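Local coordinates for Old Yellow Enzyme (Pichia, PDB 6AGZ), which reduces enone compounds asymmetrically as a flavoprotein, probably passing hydride from a nicotinamide coenzyme to the substrate by way of its bound flavin mononucleotide, at residues A[160-165]-A[207-212]; A[170-175]-A[182-187]; A[215-220]-A[262-267]; A[222-227]-A[234-239]. All blocks are in the same frame, centred on the assembly; numbering follows the deposited sequence.

Interaction 1. Residues A[160-165]-A[207-212]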
# COMPACT_ATOMS: atom_id res chain seq x y z
N GLN A 160 -0.30 7.63 -31.27
CA GLN A 160 0.12 6.25 -31.08
C GLN A 160 -0.50 5.63 -29.83
O GLN A 160 -0.76 4.42 -29.81
CB GLN A 160 1.65 6.17 -31.02
CG GLN A 160 2.33 6.47 -32.34
CD GLN A 160 3.84 6.59 -32.22
OE1 GLN A 160 4.35 7.12 -31.24
NE2 GLN A 160 4.55 6.08 -33.22
N ILE A 161 -0.76 6.44 -28.80
CA ILE A 161 -1.41 5.92 -27.60
C ILE A 161 -2.87 5.60 -27.89
O ILE A 161 -3.39 4.54 -27.50
CB ILE A 161 -1.26 6.93 -26.44
CG1 ILE A 161 0.22 7.06 -26.05
CG2 ILE A 161 -2.10 6.50 -25.25
CD1 ILE A 161 0.48 8.14 -25.02
N GLU A 162 -3.57 6.52 -28.56
CA GLU A 162 -4.94 6.25 -29.00
C GLU A 162 -5.00 4.97 -29.82
O GLU A 162 -5.88 4.12 -29.61
CB GLU A 162 -5.46 7.44 -29.82
CG GLU A 162 -5.68 8.70 -29.01
CD GLU A 162 -6.87 8.58 -28.07
OE1 GLU A 162 -7.97 8.25 -28.55
OE2 GLU A 162 -6.70 8.82 -26.86
N GLN A 163 -4.08 4.82 -30.77
CA GLN A 163 -4.05 3.61 -31.59
C GLN A 163 -3.76 2.38 -30.75
O GLN A 163 -4.27 1.29 -31.04
CB GLN A 163 -3.01 3.76 -32.70
CG GLN A 163 -3.08 2.66 -33.76
CD GLN A 163 -4.43 2.64 -34.46
OE1 GLN A 163 -4.91 3.67 -34.94
NE2 GLN A 163 -5.04 1.46 -34.52
N THR A 164 -2.95 2.52 -29.71
CA THR A 164 -2.71 1.40 -28.79
C THR A 164 -4.01 0.97 -28.13
O THR A 164 -4.33 -0.22 -28.05
CB THR A 164 -1.67 1.79 -27.75
OG1 THR A 164 -0.40 1.98 -28.38
CG2 THR A 164 -1.54 0.69 -26.70
N LYS A 165 -4.79 1.94 -27.64
CA LYS A 165 -6.08 1.63 -27.02
C LYS A 165 -7.00 0.91 -28.01
O LYS A 165 -7.56 -0.16 -27.69
CB LYS A 165 -6.73 2.91 -26.51
CG LYS A 165 -5.83 3.72 -25.59
CD LYS A 165 -6.19 5.20 -25.62
CE LYS A 165 -7.16 5.55 -24.50
NZ LYS A 165 -7.57 6.98 -24.57
N ASP A 207 2.93 14.94 -19.95
CA ASP A 207 1.52 15.08 -20.25
C ASP A 207 0.72 14.27 -19.23
O ASP A 207 1.24 13.85 -18.20
CB ASP A 207 1.22 14.68 -21.70
CG ASP A 207 1.61 13.24 -22.02
OD1 ASP A 207 1.89 12.46 -21.09
OD2 ASP A 207 1.61 12.90 -23.22
N LYS A 208 -0.57 14.06 -19.50
CA LYS A 208 -1.42 13.38 -18.54
C LYS A 208 -1.14 11.88 -18.41
O LYS A 208 -1.83 11.21 -17.64
CB LYS A 208 -2.90 13.60 -18.89
CG LYS A 208 -3.36 12.89 -20.15
CD LYS A 208 -4.87 12.91 -20.24
CE LYS A 208 -5.37 12.26 -21.53
NZ LYS A 208 -6.86 12.21 -21.56
N TYR A 209 -0.17 11.34 -19.14
CA TYR A 209 0.19 9.93 -19.02
C TYR A 209 1.46 9.71 -18.21
O TYR A 209 1.97 8.59 -18.17
CB TYR A 209 0.32 9.30 -20.40
CG TYR A 209 -1.02 9.11 -21.10
CD1 TYR A 209 -1.86 8.06 -20.75
CD2 TYR A 209 -1.43 9.99 -22.09
CE1 TYR A 209 -3.08 7.89 -21.38
CE2 TYR A 209 -2.66 9.83 -22.72
CZ TYR A 209 -3.47 8.77 -22.36
OH TYR A 209 -4.69 8.61 -22.98
N GLY A 210 1.99 10.76 -17.58
CA GLY A 210 3.13 10.63 -16.70
C GLY A 210 3.16 11.79 -15.72
O GLY A 210 2.41 12.75 -15.83
N GLY A 211 4.07 11.67 -14.74
CA GLY A 211 4.28 12.72 -13.77
C GLY A 211 3.53 12.58 -12.47
O GLY A 211 3.71 13.42 -11.57
N SER A 212 2.68 11.57 -12.33
CA SER A 212 2.00 11.31 -11.06
C SER A 212 1.54 9.86 -11.05
O SER A 212 1.63 9.15 -12.06
CB SER A 212 0.82 12.27 -10.85
OG SER A 212 -0.27 11.94 -11.70
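Ile-161 lays its CG2 methyl over one face of the Tyr-209 ring, a CH-pi contact that joins helix 158-179 of the TIM barrel to the loop between helices 193-198 and 213-216. The methyl stands 4.3 Å from the ring centroid, 24° off the normal, and is displaced toward the hydroxyl end, where Ile-161 CG2 comes within 3.9 Å of Tyr-209 CZ. The longer branch serves the other part of the ring, with Ile-161 CD1 4.0 Å from Tyr-209 CD2. A beta-branched residue suits the place because its two arms span the flat surface together.

At the polar rim Lys-165 NZ passes Tyr-209 OH at 3.7 Å without bonding to it. The hydroxyl is hydrogen-bonded instead to Glu-222 of helix 218-231, which also forms a salt bridge with Lys-165. A second carboxylate grips the lysine from within its own helix, Glu-162 OE2 lying 3.1 Å from Lys-165 NZ.

Farther out, a type I turn from Asp-207 to Gly-210 presents the tyrosine. An Asx turn braces it: Asp-207 OD1 accepts a hydrogen bond from Tyr-209 N at 3.0 Å, with an N-H...O angle of 157°.

Interaction 2. Residues A[170-175]-A[182-187]. With FMN (flavin mononucleotide), chain C.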
# COMPACT_ATOMS: atom_id res chain seq x y z
N ASN A 170 -9.64 -4.07 -30.29
CA ASN A 170 -9.80 -4.99 -31.41
C ASN A 170 -9.31 -6.39 -31.05
O ASN A 170 -9.96 -7.39 -31.38
CB ASN A 170 -9.07 -4.45 -32.64
CG ASN A 170 -9.08 -5.44 -33.79
OD1 ASN A 170 -10.11 -5.70 -34.40
ND2 ASN A 170 -7.91 -5.98 -34.11
N ALA A 171 -8.15 -6.48 -30.38
CA ALA A 171 -7.63 -7.79 -30.00
C ALA A 171 -8.53 -8.47 -28.98
O ALA A 171 -8.74 -9.69 -29.04
CB ALA A 171 -6.21 -7.64 -29.45
N ALA A 172 -9.08 -7.70 -28.03
CA ALA A 172 -9.99 -8.27 -27.05
C ALA A 172 -11.25 -8.80 -27.71
O ALA A 172 -11.75 -9.87 -27.36
CB ALA A 172 -10.33 -7.24 -25.98
N LYS A 173 -11.79 -8.06 -28.69
CA LYS A 173 -12.97 -8.53 -29.40
C LYS A 173 -12.66 -9.78 -30.21
O LYS A 173 -13.47 -10.72 -30.25
CB LYS A 173 -13.51 -7.42 -30.31
CG LYS A 173 -14.20 -6.29 -29.55
CD LYS A 173 -14.48 -5.10 -30.46
CE LYS A 173 -15.46 -5.47 -31.57
NZ LYS A 173 -16.81 -5.79 -31.04
N ASN A 174 -11.50 -9.82 -30.88
CA ASN A 174 -11.11 -11.02 -31.61
C ASN A 174 -11.00 -12.22 -30.68
O ASN A 174 -11.45 -13.32 -31.02
CB ASN A 174 -9.78 -10.79 -32.33
CG ASN A 174 -9.91 -9.84 -33.50
OD1 ASN A 174 -11.01 -9.56 -33.97
ND2 ASN A 174 -8.78 -9.34 -33.98
N ALA A 175 -10.41 -12.03 -29.50
CA ALA A 175 -10.22 -13.14 -28.57
C ALA A 175 -11.56 -13.63 -28.02
O ALA A 175 -11.88 -14.82 -28.12
CB ALA A 175 -9.29 -12.71 -27.43
N ASP A 182 -12.56 -17.45 -22.81
CA ASP A 182 -13.42 -17.12 -21.67
C ASP A 182 -13.08 -15.77 -21.08
O ASP A 182 -13.97 -15.04 -20.63
CB ASP A 182 -13.33 -18.22 -20.61
CG ASP A 182 -13.78 -19.57 -21.13
OD1 ASP A 182 -15.00 -19.80 -21.23
OD2 ASP A 182 -12.91 -20.41 -21.44
N MET A 183 -11.80 -15.41 -21.05
CA MET A 183 -11.36 -14.10 -20.59
C MET A 183 -10.28 -13.58 -21.52
O MET A 183 -9.74 -14.30 -22.36
CB MET A 183 -10.83 -14.13 -19.15
CG MET A 183 -11.82 -14.61 -18.11
SD MET A 183 -11.62 -16.36 -17.76
CE MET A 183 -12.75 -16.55 -16.38
N VAL A 184 -9.96 -12.31 -21.34
CA VAL A 184 -8.80 -11.68 -21.96
C VAL A 184 -8.03 -10.97 -20.86
O VAL A 184 -8.61 -10.21 -20.08
CB VAL A 184 -9.20 -10.73 -23.11
CG1 VAL A 184 -9.94 -9.49 -22.60
CG2 VAL A 184 -8.00 -10.35 -23.93
N GLU A 185 -6.74 -11.28 -20.74
CA GLU A 185 -5.92 -10.80 -19.63
C GLU A 185 -4.95 -9.75 -20.14
O GLU A 185 -4.15 -10.02 -21.05
CB GLU A 185 -5.17 -11.95 -18.97
CG GLU A 185 -4.19 -11.49 -17.90
CD GLU A 185 -3.47 -12.64 -17.22
OE1 GLU A 185 -4.08 -13.71 -17.05
OE2 GLU A 185 -2.28 -12.47 -16.87
N VAL A 186 -5.01 -8.57 -19.55
CA VAL A 186 -4.13 -7.47 -19.93
C VAL A 186 -2.80 -7.65 -19.19
O VAL A 186 -2.74 -7.57 -17.96
CB VAL A 186 -4.77 -6.11 -19.61
CG1 VAL A 186 -3.76 -5.01 -19.81
CG2 VAL A 186 -5.98 -5.89 -20.50
N HIS A 187 -1.74 -7.91 -19.96
CA HIS A 187 -0.39 -8.03 -19.41
C HIS A 187 0.12 -6.63 -19.09
O HIS A 187 0.40 -5.84 -20.01
CB HIS A 187 0.52 -8.75 -20.39
CG HIS A 187 1.84 -9.17 -19.81
ND1 HIS A 187 2.35 -8.64 -18.65
CD2 HIS A 187 2.75 -10.08 -20.24
CE1 HIS A 187 3.51 -9.20 -18.39
NE2 HIS A 187 3.78 -10.08 -19.34
N1 FMN C . 4.29 -14.39 -17.39
C2 FMN C . 3.45 -13.57 -18.13
O2 FMN C . 2.69 -12.79 -17.55
N3 FMN C . 3.46 -13.63 -19.50
C4 FMN C . 4.30 -14.51 -20.15
O4 FMN C . 4.32 -14.57 -21.38
C4A FMN C . 5.15 -15.33 -19.41
N5 FMN C . 5.99 -16.20 -20.06
C5A FMN C . 6.83 -17.02 -19.33
C6 FMN C . 7.67 -17.90 -19.99
C7 FMN C . 8.52 -18.73 -19.27
C7M FMN C . 9.43 -19.67 -19.98
C8 FMN C . 8.52 -18.68 -17.88
C8M FMN C . 9.44 -19.57 -17.10
C9 FMN C . 7.68 -17.80 -17.22
C9A FMN C . 6.82 -16.96 -17.94
N10 FMN C . 5.98 -16.09 -17.29
C10 FMN C . 5.14 -15.27 -18.02
C1' FMN C . 5.96 -16.03 -15.79
C2' FMN C . 5.01 -17.13 -15.29
O2' FMN C . 3.71 -16.87 -15.77
C3' FMN C . 4.99 -17.27 -13.77
O3' FMN C . 4.49 -16.09 -13.18
C4' FMN C . 6.38 -17.58 -13.23
O4' FMN C . 6.97 -18.61 -13.99
C5' FMN C . 6.34 -18.02 -11.77
O5' FMN C . 5.46 -19.12 -11.64
P FMN C . 6.04 -20.59 -11.33
O1P FMN C . 6.95 -20.52 -10.13
O2P FMN C . 4.91 -21.54 -11.05
O3P FMN C . 6.82 -21.07 -12.54
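Ala-172 on helix 158-179 and Val-184 on strand 183-187 bring their CA atoms within 6.2 Å, the nearest CA pair of the two segments. The helix belongs to the beta-alpha-beta crossover of the TIM barrel that leads from strand 106-112 to its parallel neighbour 183-187.

Val-184 points from the strand toward the helix and meets two alanines one turn apart. Its CG1 methyl lies 4.1 Å from Ala-172 CB, while Val-184 CG2 reaches Ala-175 CB at a looser 4.4 Å. The torsion explains the division: with chi1 at 68°, CG1 sits between the backbone N and the carbonyl carbon, leaving CG2 anti to the N and directed at the second alanine. Small alanines suit a helix seated this close to the sheet, and the branched valine supplies a methyl for each. Val-227 of helix 218-231 adjoins both Val-184 and Ala-172.

At the far end of the strand His-187 belongs to the flavin pocket. FMN O2 lies over one face of the imidazole, displaced toward its rim, and His-187 NE2 is 3.4 Å from FMN O2. The ring is steadied by a hydrogen bond between its ND1 and the backbone N of Ala-189, and it meets Trp-112 with nearly parallel planes.

No hydrogen bond crosses between 170-175 and 182-187. Their cohesion therefore rests on dispersion and the exclusion of water, while the strand carries a polar ring to the cofactor.

Interaction 3. Residues A[215-220]-A[262-267]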
# COMPACT_ATOMS: atom_id res chain seq x y z
N ASN A 215 -1.45 9.64 -13.30
CA ASN A 215 -1.06 9.77 -14.70
C ASN A 215 -0.32 8.53 -15.20
O ASN A 215 -0.53 8.09 -16.33
CB ASN A 215 -0.20 11.02 -14.90
CG ASN A 215 -1.01 12.30 -14.78
OD1 ASN A 215 -2.20 12.27 -14.45
ND2 ASN A 215 -0.36 13.43 -15.04
N ARG A 216 0.55 7.96 -14.36
CA ARG A 216 1.30 6.78 -14.79
C ARG A 216 0.39 5.56 -14.94
O ARG A 216 0.65 4.70 -15.78
CB ARG A 216 2.43 6.48 -13.80
CG ARG A 216 3.63 7.40 -13.94
CD ARG A 216 4.76 6.97 -13.02
NE ARG A 216 4.40 7.12 -11.61
CZ ARG A 216 4.63 8.21 -10.89
NH1 ARG A 216 4.28 8.26 -9.62
NH2 ARG A 216 5.22 9.26 -11.45
N ALA A 217 -0.67 5.48 -14.14
CA ALA A 217 -1.63 4.39 -14.23
C ALA A 217 -2.73 4.66 -15.25
O ALA A 217 -3.59 3.80 -15.46
CB ALA A 217 -2.27 4.13 -12.86
N ARG A 218 -2.71 5.83 -15.91
CA ARG A 218 -3.84 6.24 -16.72
C ARG A 218 -4.02 5.34 -17.94
O ARG A 218 -5.15 4.92 -18.25
CB ARG A 218 -3.68 7.70 -17.16
CG ARG A 218 -4.87 8.23 -17.94
CD ARG A 218 -4.76 9.73 -18.17
NE ARG A 218 -4.37 10.44 -16.96
CZ ARG A 218 -5.20 10.75 -15.97
NH1 ARG A 218 -6.48 10.40 -16.04
NH2 ARG A 218 -4.76 11.41 -14.91
N LEU A 219 -2.94 5.03 -18.65
CA LEU A 219 -3.06 4.22 -19.86
C LEU A 219 -3.65 2.85 -19.55
O LEU A 219 -4.56 2.39 -20.25
CB LEU A 219 -1.69 4.08 -20.54
CG LEU A 219 -1.70 3.63 -22.01
CD1 LEU A 219 -0.46 4.11 -22.73
CD2 LEU A 219 -1.82 2.12 -22.15
N LEU A 220 -3.14 2.19 -18.51
CA LEU A 220 -3.68 0.89 -18.11
C LEU A 220 -5.18 0.98 -17.84
O LEU A 220 -5.96 0.17 -18.36
CB LEU A 220 -2.94 0.36 -16.89
CG LEU A 220 -3.56 -0.89 -16.26
CD1 LEU A 220 -3.49 -2.07 -17.22
CD2 LEU A 220 -2.90 -1.23 -14.94
N PHE A 262 0.87 0.92 -7.37
CA PHE A 262 0.02 -0.24 -7.61
C PHE A 262 -1.10 -0.33 -6.59
O PHE A 262 -2.15 -0.91 -6.88
CB PHE A 262 0.86 -1.51 -7.62
CG PHE A 262 1.88 -1.55 -8.72
CD1 PHE A 262 1.59 -2.17 -9.92
CD2 PHE A 262 3.12 -0.96 -8.55
CE1 PHE A 262 2.53 -2.20 -10.94
CE2 PHE A 262 4.06 -0.99 -9.56
CZ PHE A 262 3.76 -1.61 -10.76
N GLY A 263 -0.90 0.23 -5.39
CA GLY A 263 -2.01 0.37 -4.47
C GLY A 263 -3.13 1.21 -5.04
O GLY A 263 -4.31 0.89 -4.89
N TYR A 264 -2.77 2.30 -5.72
CA TYR A 264 -3.78 3.12 -6.40
C TYR A 264 -4.42 2.36 -7.55
O TYR A 264 -5.63 2.45 -7.75
CB TYR A 264 -3.15 4.42 -6.90
CG TYR A 264 -4.01 5.16 -7.91
CD1 TYR A 264 -5.05 5.98 -7.49
CD2 TYR A 264 -3.79 5.03 -9.27
CE1 TYR A 264 -5.84 6.66 -8.41
CE2 TYR A 264 -4.57 5.70 -10.19
CZ TYR A 264 -5.59 6.51 -9.76
OH TYR A 264 -6.37 7.17 -10.68
N ILE A 265 -3.62 1.61 -8.33
CA ILE A 265 -4.20 0.83 -9.42
C ILE A 265 -5.24 -0.15 -8.89
O ILE A 265 -6.38 -0.21 -9.38
CB ILE A 265 -3.09 0.10 -10.21
CG1 ILE A 265 -2.20 1.12 -10.92
CG2 ILE A 265 -3.69 -0.87 -11.20
CD1 ILE A 265 -1.02 0.51 -11.64
N LEU A 266 -4.87 -0.92 -7.86
CA LEU A 266 -5.80 -1.87 -7.26
C LEU A 266 -7.03 -1.16 -6.70
O LEU A 266 -8.15 -1.67 -6.82
CB LEU A 266 -5.11 -2.67 -6.16
CG LEU A 266 -4.06 -3.69 -6.60
CD1 LEU A 266 -3.38 -4.27 -5.39
CD2 LEU A 266 -4.70 -4.78 -7.44
N SER A 267 -6.83 0.00 -6.08
CA SER A 267 -7.97 0.76 -5.56
C SER A 267 -8.93 1.15 -6.68
O SER A 267 -10.15 1.12 -6.49
CB SER A 267 -7.47 2.00 -4.82
OG SER A 267 -8.56 2.76 -4.31
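Ile-265 divides its branches between Ala-217 and Leu-220: with chi1 at -66°, CG1 is anti to the carbonyl carbon and CG2 anti to the backbone N, spreading the two arms. Ile-265 CG1 presses on Ala-217 CB at 3.6 Å, and Ile-265 CG2 meets Leu-220 CD2 at 3.8 Å, the two long side chains crossing at about a right angle. Tyr-264, its CG anti to the backbone N at 165°, swings its ring beside the same alanine. Ala-217 CB lies at the ring edge, in plane, 3.9 Å from Tyr-264 CE2.

The contact joins the junction of TIM-barrel helices 213-216 and 218-231, with the first turn of the latter, to helix 258-274. An alanine suits position 217, where one methyl is wedged between an aromatic edge and an aliphatic branch. Shortening Ile-265 to an alanine would probably open a gap between the helices and leave Leu-220 CD2 and Ala-217 CB without their closest partners here.

Within 215-220, Arg-218 NH2 donates to Asn-215 OD1 at 2.7 Å, linking residues across the helix break. Tyr-264 also packs on Ile-213 of the second subunit. The touching side chains meet through carbon alone, so this patch holds by close packing and exclusion of water; a hydrogen bond from Arg-216 to Gln-261 adds a polar link beside it.

Interaction 4. Residues A[222-227]-A[234-239]. With FMN (flavin mononucleotide), chain C.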
# COMPACT_ATOMS: atom_id res chain seq x y z
N GLU A 222 -7.39 3.20 -18.79
CA GLU A 222 -8.17 3.51 -19.98
C GLU A 222 -8.33 2.28 -20.87
O GLU A 222 -9.42 2.02 -21.39
CB GLU A 222 -7.51 4.66 -20.75
CG GLU A 222 -7.58 6.00 -20.03
CD GLU A 222 -6.96 7.14 -20.82
OE1 GLU A 222 -6.20 6.86 -21.78
OE2 GLU A 222 -7.23 8.31 -20.49
N VAL A 223 -7.25 1.51 -21.05
CA VAL A 223 -7.34 0.25 -21.78
C VAL A 223 -8.35 -0.67 -21.11
O VAL A 223 -9.20 -1.28 -21.77
CB VAL A 223 -5.96 -0.41 -21.90
CG1 VAL A 223 -6.09 -1.83 -22.43
CG2 VAL A 223 -5.05 0.42 -22.79
N ILE A 224 -8.27 -0.78 -19.78
CA ILE A 224 -9.19 -1.65 -19.04
C ILE A 224 -10.63 -1.21 -19.25
O ILE A 224 -11.52 -2.04 -19.47
CB ILE A 224 -8.82 -1.67 -17.55
CG1 ILE A 224 -7.45 -2.32 -17.34
CG2 ILE A 224 -9.88 -2.41 -16.75
CD1 ILE A 224 -7.36 -3.72 -17.89
N ASP A 225 -10.89 0.10 -19.20
CA ASP A 225 -12.26 0.58 -19.34
C ASP A 225 -12.79 0.32 -20.75
O ASP A 225 -13.94 -0.12 -20.91
CB ASP A 225 -12.33 2.07 -19.00
CG ASP A 225 -12.08 2.34 -17.53
OD1 ASP A 225 -12.23 1.41 -16.72
OD2 ASP A 225 -11.73 3.49 -17.19
N LEU A 226 -11.98 0.58 -21.77
CA LEU A 226 -12.42 0.33 -23.14
C LEU A 226 -12.68 -1.15 -23.37
O LEU A 226 -13.68 -1.53 -24.01
CB LEU A 226 -11.39 0.86 -24.13
CG LEU A 226 -11.41 2.37 -24.37
CD1 LEU A 226 -10.16 2.83 -25.11
CD2 LEU A 226 -12.66 2.77 -25.14
N VAL A 227 -11.81 -2.02 -22.85
CA VAL A 227 -11.99 -3.46 -23.04
C VAL A 227 -13.22 -3.95 -22.28
O VAL A 227 -13.96 -4.80 -22.77
CB VAL A 227 -10.71 -4.21 -22.62
CG1 VAL A 227 -10.96 -5.71 -22.58
CG2 VAL A 227 -9.57 -3.89 -23.57
N ASP A 234 -16.57 -9.31 -16.68
CA ASP A 234 -16.35 -10.71 -16.32
C ASP A 234 -15.54 -11.47 -17.36
O ASP A 234 -15.23 -12.65 -17.13
CB ASP A 234 -17.68 -11.41 -16.06
CG ASP A 234 -18.78 -10.94 -16.99
OD1 ASP A 234 -18.47 -10.49 -18.11
OD2 ASP A 234 -19.96 -11.00 -16.59
N HIS A 235 -15.18 -10.85 -18.48
CA HIS A 235 -14.30 -11.45 -19.47
C HIS A 235 -12.95 -10.75 -19.53
O HIS A 235 -12.20 -10.92 -20.50
CB HIS A 235 -14.96 -11.43 -20.86
CG HIS A 235 -16.27 -12.14 -20.92
ND1 HIS A 235 -16.37 -13.50 -21.15
CD2 HIS A 235 -17.54 -11.69 -20.78
CE1 HIS A 235 -17.64 -13.85 -21.16
NE2 HIS A 235 -18.37 -12.77 -20.93
N VAL A 236 -12.62 -9.96 -18.51
CA VAL A 236 -11.42 -9.13 -18.50
C VAL A 236 -10.60 -9.43 -17.25
O VAL A 236 -11.16 -9.70 -16.18
CB VAL A 236 -11.77 -7.62 -18.57
CG1 VAL A 236 -10.51 -6.77 -18.60
CG2 VAL A 236 -12.63 -7.34 -19.78
N ALA A 237 -9.28 -9.40 -17.39
CA ALA A 237 -8.36 -9.57 -16.28
C ALA A 237 -7.13 -8.71 -16.52
O ALA A 237 -7.03 -8.02 -17.54
CB ALA A 237 -7.98 -11.05 -16.10
N VAL A 238 -6.19 -8.76 -15.58
CA VAL A 238 -4.96 -7.96 -15.68
C VAL A 238 -3.92 -8.62 -14.79
O VAL A 238 -4.24 -9.27 -13.79
CB VAL A 238 -5.22 -6.49 -15.27
CG1 VAL A 238 -5.61 -6.39 -13.80
CG2 VAL A 238 -4.01 -5.62 -15.58
N ARG A 239 -2.65 -8.48 -15.18
CA ARG A 239 -1.54 -8.97 -14.37
C ARG A 239 -0.63 -7.82 -13.97
O ARG A 239 -0.32 -6.95 -14.79
CB ARG A 239 -0.73 -10.04 -15.10
CG ARG A 239 0.32 -10.69 -14.21
CD ARG A 239 0.93 -11.93 -14.84
NE ARG A 239 1.05 -13.00 -13.86
CZ ARG A 239 1.76 -14.11 -14.05
NH1 ARG A 239 2.42 -14.29 -15.18
NH2 ARG A 239 1.81 -15.03 -13.10
N1 FMN C . 4.29 -14.39 -17.39
C2 FMN C . 3.45 -13.57 -18.13
O2 FMN C . 2.69 -12.79 -17.55
N3 FMN C . 3.46 -13.63 -19.50
C4 FMN C . 4.30 -14.51 -20.15
O4 FMN C . 4.32 -14.57 -21.38
C4A FMN C . 5.15 -15.33 -19.41
N5 FMN C . 5.99 -16.20 -20.06
C5A FMN C . 6.83 -17.02 -19.33
C6 FMN C . 7.67 -17.90 -19.99
C7 FMN C . 8.52 -18.73 -19.27
C7M FMN C . 9.43 -19.67 -19.98
C8 FMN C . 8.52 -18.68 -17.88
C8M FMN C . 9.44 -19.57 -17.10
C9 FMN C . 7.68 -17.80 -17.22
C9A FMN C . 6.82 -16.96 -17.94
N10 FMN C . 5.98 -16.09 -17.29
C10 FMN C . 5.14 -15.27 -18.02
C1' FMN C . 5.96 -16.03 -15.79
C2' FMN C . 5.01 -17.13 -15.29
O2' FMN C . 3.71 -16.87 -15.77
C3' FMN C . 4.99 -17.27 -13.77
O3' FMN C . 4.49 -16.09 -13.18
C4' FMN C . 6.38 -17.58 -13.23
O4' FMN C . 6.97 -18.61 -13.99
C5' FMN C . 6.34 -18.02 -11.77
O5' FMN C . 5.46 -19.12 -11.64
P FMN C . 6.04 -20.59 -11.33
O1P FMN C . 6.95 -20.52 -10.13
O2P FMN C . 4.91 -21.54 -11.05
O3P FMN C . 6.82 -21.07 -12.54
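Val-236, the residue most buried by this contact, rises from strand 236-240 toward Val-227 and Ile-224 of helix 218-231. The short helix and strand segments run nearly antiparallel, at 161°, with their axes 9.5 Å apart, as expected where a barrel helix returns the chain to the next strand. The tightest touch is Val-227 CG1 on Val-236 CG2 at 3.6 Å.

Ile-224 contributes through its tip. Ile-224 CD1 lies 4.4 Å from Val-236 CG1 and equally far from Val-238 CB, bridging two residues on the same side of the strand. Valines suit the strand, giving a compact branched surface, while the longer isoleucine spans the distance between them.

In Arg-239, CG anti to the backbone N carries the chain out from the strand, and a bend at chi3 (-137°) turns the guanidinium to the flavin. Its NH1 donates two hydrogen bonds, to FMN O2 at 2.8 Å and, almost straight at 170°, to the ribityl O2' at 2.9 Å. A weak hydrogen bond runs from Arg-239 NH2 to FMN O3'. FMN N1 lies in the guanidinium plane, 2.9 Å from Arg-239 NH1, where the positive charge would probably stabilise negative charge on the reduced flavin. A leucine in place of Arg-239 is likely to leave FMN O2 and O2' without these donors and the pyrimidine edge without its positively charged neighbour.

Around the contact, Ile-224 also touches Val-186 of strand 183-187, Leu-226 packs on Val-169 of helix 158-179, and strand 236-240 runs between strands 183-187 and 281-285.

The four contacts lie in one sector of a TIM barrel, round helices 158-179 and 218-231. In interactions 2 and 4, centres about 8 Å apart, a helix packs on the strand that follows it; strands 183-187 and 236-240 are hydrogen-bonded neighbours in the barrel, and both contacts reach FMN. Interactions 1 and 3 lie farther out, their centres about 13 Å apart, linked by hydrogen bonds from Arg-218 and Asn-215 to the 207-212 loop; Glu-222 ties interaction 1 to 4. Helix 158-179 serves interactions 1 and 2, helix 218-231 serves 3 and 4. Along the chain, interaction 2 falls within the span of 1, and 4 within that of 3. Outer helix packing is thus continuous with the strands that bring His-187 and Arg-239 to the flavin.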